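PDB 3LR1: tungstate ABC transporter, periplasmic tungstate-binding protein from Geobacter sulfurreducens, which probably captures tungstate in the periplasm and delivers it to its cognate ABC transporter for uptake into the cell. Local coordinates for residues A[115-119]-A[166-170]; A[158-162]-A[182-186]. All blocks are in the same frame, centred on the assembly; numbering follows the deposited sequence.

Contact 1 (A[115-119]-A[166-170]); sequences GATFI and AYTLT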
ATOM      1  N   GLY A 115       9.066 -15.917 -20.170  1.00 24.97           N
ATOM      2  CA  GLY A 115       9.577 -14.636 -20.571  1.00 24.10           C
ATOM      3  C   GLY A 115       8.474 -13.610 -20.836  1.00 24.54           C
ATOM      4  O   GLY A 115       8.657 -12.745 -21.696  1.00 24.28           O
ATOM      5  N   ALA A 116       7.352 -13.685 -20.086  1.00 23.97           N
ATOM      6  CA  ALA A 116       6.226 -12.766 -20.228  1.00 24.01           C
ATOM      7  C   ALA A 116       6.533 -11.446 -19.524  1.00 23.67           C
ATOM      8  O   ALA A 116       7.083 -11.421 -18.418  1.00 24.46           O
ATOM      9  CB  ALA A 116       4.947 -13.364 -19.655  1.00 23.65           C
ATOM     10  N   THR A 117       6.188 -10.346 -20.176  1.00 22.71           N
ATOM     11  CA  THR A 117       6.514  -9.050 -19.658  1.00 21.98           C
ATOM     12  C   THR A 117       5.850  -8.832 -18.302  1.00 21.34           C
ATOM     13  O   THR A 117       4.668  -9.140 -18.166  1.00 22.02           O
ATOM     14  CB  THR A 117       6.088  -7.975 -20.620  1.00 21.88           C
ATOM     15  OG1 THR A 117       6.736  -8.220 -21.883  1.00 21.56           O
ATOM     16  CG2 THR A 117       6.544  -6.654 -20.109  1.00 20.89           C
ATOM     17  N   PHE A 118       6.622  -8.339 -17.329  1.00 21.21           N
ATOM     18  CA  PHE A 118       6.184  -8.149 -15.944  1.00 21.04           C
ATOM     19  C   PHE A 118       6.748  -6.800 -15.424  1.00 22.31           C
ATOM     20  O   PHE A 118       7.962  -6.534 -15.503  1.00 22.37           O
ATOM     21  CB  PHE A 118       6.643  -9.299 -15.017  1.00 21.12           C
ATOM     22  CG  PHE A 118       6.352  -9.060 -13.549  1.00 18.91           C
ATOM     23  CD1 PHE A 118       5.172  -9.543 -12.964  1.00 20.57           C
ATOM     24  CD2 PHE A 118       7.234  -8.339 -12.770  1.00 18.23           C
ATOM     25  CE1 PHE A 118       4.893  -9.293 -11.642  1.00 20.24           C
ATOM     26  CE2 PHE A 118       6.977  -8.106 -11.412  1.00 19.11           C
ATOM     27  CZ  PHE A 118       5.801  -8.547 -10.855  1.00 20.41           C
ATOM     28  N   ILE A 119       5.860  -5.965 -14.864  1.00 22.58           N
ATOM     29  CA  ILE A 119       6.267  -4.658 -14.322  1.00 21.06           C
ATOM     30  C   ILE A 119       6.409  -4.712 -12.797  1.00 22.40           C
ATOM     31  O   ILE A 119       5.404  -4.917 -12.056  1.00 23.15           O
ATOM     32  CB  ILE A 119       5.241  -3.581 -14.645  1.00 20.66           C
ATOM     33  CG1 ILE A 119       4.683  -3.727 -16.063  1.00 20.08           C
ATOM     34  CG2 ILE A 119       5.822  -2.213 -14.427  1.00 19.37           C
ATOM     35  CD1 ILE A 119       5.720  -3.756 -17.235  1.00 20.27           C
ATOM     36  N   ALA A 166       1.166  -6.484 -20.070  1.00 19.06           N
ATOM     37  CA  ALA A 166       2.090  -7.146 -19.147  1.00 18.68           C
ATOM     38  C   ALA A 166       1.298  -7.620 -17.938  1.00 18.30           C
ATOM     39  O   ALA A 166       0.102  -7.285 -17.755  1.00 19.13           O
ATOM     40  CB  ALA A 166       3.254  -6.184 -18.711  1.00 17.41           C
ATOM     41  N   TYR A 167       1.967  -8.468 -17.148  1.00 18.45           N
ATOM     42  CA  TYR A 167       1.502  -8.846 -15.851  1.00 16.59           C
ATOM     43  C   TYR A 167       2.150  -7.924 -14.813  1.00 17.52           C
ATOM     44  O   TYR A 167       3.196  -7.336 -15.039  1.00 18.19           O
ATOM     45  CB  TYR A 167       1.895 -10.290 -15.557  1.00 16.73           C
ATOM     46  CG  TYR A 167       1.308 -11.328 -16.457  1.00 16.70           C
ATOM     47  CD1 TYR A 167       0.215 -12.086 -16.038  1.00 17.60           C
ATOM     48  CD2 TYR A 167       1.887 -11.649 -17.686  1.00 17.55           C
ATOM     49  CE1 TYR A 167      -0.318 -13.083 -16.843  1.00 19.50           C
ATOM     50  CE2 TYR A 167       1.342 -12.664 -18.491  1.00 19.10           C
ATOM     51  CZ  TYR A 167       0.251 -13.375 -18.057  1.00 19.42           C
ATOM     52  OH  TYR A 167      -0.298 -14.412 -18.844  1.00 21.50           O
ATOM     53  N   THR A 168       1.495  -7.790 -13.676  1.00 16.90           N
ATOM     54  CA  THR A 168       2.040  -7.080 -12.558  1.00 17.09           C
ATOM     55  C   THR A 168       1.407  -7.588 -11.263  1.00 16.44           C
ATOM     56  O   THR A 168       0.235  -8.070 -11.271  1.00 16.71           O
ATOM     57  CB  THR A 168       1.893  -5.516 -12.718  1.00 17.42           C
ATOM     58  OG1 THR A 168       2.746  -4.887 -11.737  1.00 17.60           O
ATOM     59  CG2 THR A 168       0.448  -5.031 -12.528  1.00 17.72           C
ATOM     60  N   LEU A 169       2.173  -7.471 -10.173  1.00 16.19           N
ATOM     61  CA  LEU A 169       1.727  -7.723  -8.842  1.00 16.20           C
ATOM     62  C   LEU A 169       1.170  -6.401  -8.325  1.00 16.12           C
ATOM     63  O   LEU A 169       1.841  -5.362  -8.392  1.00 17.25           O
ATOM     64  CB  LEU A 169       2.878  -8.219  -7.958  1.00 17.24           C
ATOM     65  CG  LEU A 169       2.516  -8.530  -6.528  1.00 17.61           C
ATOM     66  CD1 LEU A 169       1.765  -9.939  -6.429  1.00 17.53           C
ATOM     67  CD2 LEU A 169       3.789  -8.463  -5.638  1.00 23.63           C
ATOM     68  N   THR A 170      -0.096  -6.429  -7.902  1.00 14.83           N
ATOM     69  CA  THR A 170      -0.783  -5.232  -7.423  1.00 14.98           C
ATOM     70  C   THR A 170      -1.549  -5.511  -6.148  1.00 14.54           C
ATOM     71  O   THR A 170      -2.024  -6.610  -5.932  1.00 14.19           O
ATOM     72  CB  THR A 170      -1.756  -4.608  -8.516  1.00 15.30           C
ATOM     73  OG1 THR A 170      -2.334  -3.390  -8.017  1.00 18.26           O
ATOM     74  CG2 THR A 170      -2.893  -5.546  -8.905  1.00 13.88           C
TER
HETATM   75  O   HOH W   1       4.518  -5.360  -9.305  1.00 22.59           O
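The carbonyl oxygen of Ile-119 is gripped twice: Thr-168 OG1 donates to Ile-119 O at 2.7 Å, lying in the carbonyl plane, and a water donates to Ile-119 O at 2.9 Å. The threonine hydroxyl faces this carbonyl because OG1 stands anti to its own backbone N (chi1 -166°). The same water also donates to Leu-169 O at 2.8 Å, so it ties the two strands together just beyond their direct bonds. Those direct bonds are of the parallel beta type. Tyr-167 N donates to Thr-117 O at 3.0 Å, and one step on, Ile-119 N donates back to Tyr-167 O at 3.0 Å, so that Tyr-167 is held through both its N and its O around the Phe-118 bridge.

Phe-118 and Tyr-167 occupy one face of this ladder. The phenylalanine ring, with CG anti to the backbone N (chi1 173°), runs along the partner strand and brings CE1 within 3.6 Å of Leu-169 N. Thr-117 O sits in plane at the edge of the Tyr-167 ring, and Ala-116 CB lies 3.9 Å from Tyr-167 CE2. The phenol hydroxyl is hydrogen-bonded to Asp-94 and to Ala-96 N. On the other face, Ile-119 CD1 packs 3.8 Å from Ala-166 CB, and helix 154-164 presents Val-157 to Ile-119 and Thr-168. In this PBP-superfamily sheet, strand 118-120 runs parallel between 147-149 and 167-171. Backbone bonds join the latter pair up to Ile-119 N; beyond it, hydroxyl and water satisfy Ile-119 O beside buried Phe-118, Tyr-167 and Ile-119 side chains.

Contact 2 (A[158-162]-A[182-186]); sequences ITMAT and KTDLV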
ATOM      1  N   ILE A 158      -0.019   0.015 -12.943  1.00 20.09           N
ATOM      2  CA  ILE A 158      -1.197  -0.619 -13.574  1.00 19.69           C
ATOM      3  C   ILE A 158      -1.386  -0.028 -14.966  1.00 20.89           C
ATOM      4  O   ILE A 158      -1.658  -0.752 -15.966  1.00 20.54           O
ATOM      5  CB  ILE A 158      -2.481  -0.467 -12.735  1.00 19.26           C
ATOM      6  CG1 ILE A 158      -2.339  -1.250 -11.422  1.00 17.54           C
ATOM      7  CG2 ILE A 158      -3.681  -0.911 -13.584  1.00 18.94           C
ATOM      8  CD1 ILE A 158      -3.472  -0.962 -10.325  1.00 19.71           C
ATOM      9  N   THR A 159      -1.191   1.279 -15.102  1.00 21.87           N
ATOM     10  CA  THR A 159      -1.287   1.861 -16.443  1.00 22.39           C
ATOM     11  C   THR A 159      -0.229   1.333 -17.397  1.00 23.11           C
ATOM     12  O   THR A 159      -0.527   1.090 -18.561  1.00 24.47           O
ATOM     13  CB  THR A 159      -1.182   3.398 -16.335  1.00 22.64           C
ATOM     14  OG1 THR A 159      -2.248   3.859 -15.527  1.00 22.99           O
ATOM     15  CG2 THR A 159      -1.274   4.115 -17.681  1.00 22.04           C
HETATM   16  N   MSE A 160       1.025   1.232 -16.946  1.00 23.95           N
HETATM   17  CA  MSE A 160       2.101   0.752 -17.821  1.00 22.93           C
HETATM   18  C   MSE A 160       1.837  -0.723 -18.147  1.00 23.25           C
HETATM   19  O   MSE A 160       1.950  -1.101 -19.277  1.00 25.12           O
HETATM   20  CB  MSE A 160       3.457   0.913 -17.149  1.00 23.28           C
HETATM   21  CG  MSE A 160       4.683   0.668 -18.095  1.00 28.08           C
HETATM   22 SE   MSE A 160       6.381   0.711 -17.073  1.00 39.88          SE
HETATM   23  CE  MSE A 160       5.933   2.077 -15.748  1.00 37.68           C
ATOM     24  N   ALA A 161       1.434  -1.540 -17.168  1.00 21.38           N
ATOM     25  CA  ALA A 161       1.126  -2.965 -17.476  1.00 21.05           C
ATOM     26  C   ALA A 161       0.068  -3.035 -18.541  1.00 20.24           C
ATOM     27  O   ALA A 161       0.202  -3.824 -19.437  1.00 20.23           O
ATOM     28  CB  ALA A 161       0.695  -3.761 -16.277  1.00 19.55           C
ATOM     29  N   THR A 162      -0.925  -2.152 -18.467  1.00 20.69           N
ATOM     30  CA  THR A 162      -2.058  -2.183 -19.373  1.00 21.04           C
ATOM     31  C   THR A 162      -1.627  -1.846 -20.817  1.00 22.83           C
ATOM     32  O   THR A 162      -1.934  -2.588 -21.791  1.00 23.35           O
ATOM     33  CB  THR A 162      -3.156  -1.170 -18.920  1.00 20.75           C
ATOM     34  OG1 THR A 162      -3.492  -1.382 -17.549  1.00 19.96           O
ATOM     35  CG2 THR A 162      -4.443  -1.337 -19.795  1.00 21.47           C
ATOM     36  N   LYS A 182      -9.811   2.400 -16.040  1.00 23.50           N
ATOM     37  CA  LYS A 182      -8.415   2.698 -16.242  1.00 24.70           C
ATOM     38  C   LYS A 182      -7.516   1.467 -16.511  1.00 24.09           C
ATOM     39  O   LYS A 182      -6.328   1.653 -16.655  1.00 24.75           O
ATOM     40  CB  LYS A 182      -7.928   3.531 -15.048  1.00 24.68           C
ATOM     41  CG  LYS A 182      -8.353   5.011 -15.191  1.00 28.51           C
ATOM     42  CD  LYS A 182      -8.621   5.693 -13.868  1.00 33.99           C
ATOM     43  CE  LYS A 182      -7.412   5.882 -13.031  1.00 36.44           C
ATOM     44  NZ  LYS A 182      -7.733   6.603 -11.720  1.00 41.08           N
ATOM     45  N   THR A 183      -8.080   0.259 -16.592  1.00 22.47           N
ATOM     46  CA  THR A 183      -7.371  -0.922 -17.136  1.00 22.36           C
ATOM     47  C   THR A 183      -8.382  -1.812 -17.758  1.00 21.51           C
ATOM     48  O   THR A 183      -9.522  -1.819 -17.316  1.00 23.73           O
ATOM     49  CB  THR A 183      -6.901  -2.054 -16.150  1.00 22.96           C
ATOM     50  OG1 THR A 183      -7.381  -1.923 -14.787  1.00 25.69           O
ATOM     51  CG2 THR A 183      -5.536  -2.424 -16.344  1.00 19.67           C
ATOM     52  N   ASP A 184      -7.921  -2.700 -18.643  1.00 21.53           N
ATOM     53  CA  ASP A 184      -8.695  -3.874 -19.089  1.00 19.71           C
ATOM     54  C   ASP A 184      -8.026  -5.180 -18.599  1.00 18.75           C
ATOM     55  O   ASP A 184      -8.463  -6.252 -18.977  1.00 18.83           O
ATOM     56  CB  ASP A 184      -8.851  -3.898 -20.629  1.00 21.48           C
ATOM     57  CG  ASP A 184      -7.519  -3.912 -21.371  1.00 22.35           C
ATOM     58  OD1 ASP A 184      -6.474  -3.838 -20.717  1.00 26.04           O
ATOM     59  OD2 ASP A 184      -7.498  -4.012 -22.616  1.00 26.90           O
ATOM     60  N   LEU A 185      -6.964  -5.096 -17.784  1.00 17.94           N
ATOM     61  CA  LEU A 185      -6.341  -6.258 -17.139  1.00 17.62           C
ATOM     62  C   LEU A 185      -7.319  -6.863 -16.132  1.00 18.61           C
ATOM     63  O   LEU A 185      -8.185  -6.173 -15.570  1.00 19.12           O
ATOM     64  CB  LEU A 185      -5.029  -5.894 -16.440  1.00 17.65           C
ATOM     65  CG  LEU A 185      -3.944  -5.203 -17.293  1.00 17.89           C
ATOM     66  CD1 LEU A 185      -2.707  -4.807 -16.520  1.00 17.70           C
ATOM     67  CD2 LEU A 185      -3.604  -6.039 -18.508  1.00 16.06           C
ATOM     68  N   VAL A 186      -7.184  -8.159 -15.914  1.00 18.75           N
ATOM     69  CA  VAL A 186      -8.060  -8.875 -15.046  1.00 19.11           C
ATOM     70  C   VAL A 186      -7.190  -9.596 -14.027  1.00 18.30           C
ATOM     71  O   VAL A 186      -6.020  -9.871 -14.287  1.00 17.62           O
ATOM     72  CB  VAL A 186      -8.909  -9.908 -15.818  1.00 19.04           C
ATOM     73  CG1 VAL A 186      -9.883  -9.225 -16.808  1.00 22.29           C
ATOM     74  CG2 VAL A 186      -8.021 -10.883 -16.523  1.00 22.82           C
TER
HETATM   75  O   HOH W   2      -4.529   3.744 -16.911  1.00 28.05           O
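Helix residue Thr-162 comes closest to the loop at Thr-183, their CA atoms 5.9 Å apart, where the final turns of helix 154-164 meet an irregular segment with no direct hydrogen bond between them. Side-chain packing and one water therefore carry the contact. Leu-185 supplies the apolar part: with CG anti to the carbonyl carbon (chi1 -55°) and the chain then extended, CD1 reaches 3.6 Å from Ala-161 CB. Ile-158 CG2 meets Thr-183 CG2 at 3.7 Å, the two side chains crossing at about a right angle. Thr-162 turns its methyl toward the carboxylate, CG2 lying 3.4 Å from Asp-184 OD1. Its hydroxyl points back toward Ile-158 O, but its position is doubtful because it stands too close to that same Thr-183 methyl. An alanine here lacks the methyl that faces Asp-184 OD1, and a gap would probably open between the helix and the Asp-184 side chain, which would be freer to turn. Thr-183 OG1 is buried here without a modelled partner.

At the outer margin a water bridges the segments, 2.7 Å from Thr-159 OG1 and donating to Lys-182 O at 2.8 Å. Thr-159 OG1 is also bonded to Gly-155 O, and Lys-182 makes a cation-pi interaction with Phe-178. Helix 172-178 packs on Ile-158 and Thr-183 through Phe-178 and Tyr-175. Helix 154-164 is the connection of a beta-alpha-beta crossover from strand 147-149 to parallel strand 167-171, passing over 118-120; it packs both on strands 118-120 and 167-171, through Ala-161, and on the loop leading into strand 186-190.

In the fold
From the N terminus, the chain leaves helix 104-114 and enters 115-119; the loop of contact 1 closes when 166-170 pairs with it, 47 residues later. Inside that loop runs helix 154-164, whose residues 158-162 pair in contact 2 with 182-186, beyond the end of contact 1. The two loops therefore cross. Their centres are 11 Å apart, and they join directly: Ala-166 N lies 2.9 Å from Ala-161 O, a probable hydrogen bond at the turn from helix into strand, and Ile-119 packs on Ala-161. Contact 1 joins two neighbouring strands of the sheet, whereas contact 2 fastens the connecting helix to the segment that follows helix 172-178 and leads to strand 186-190.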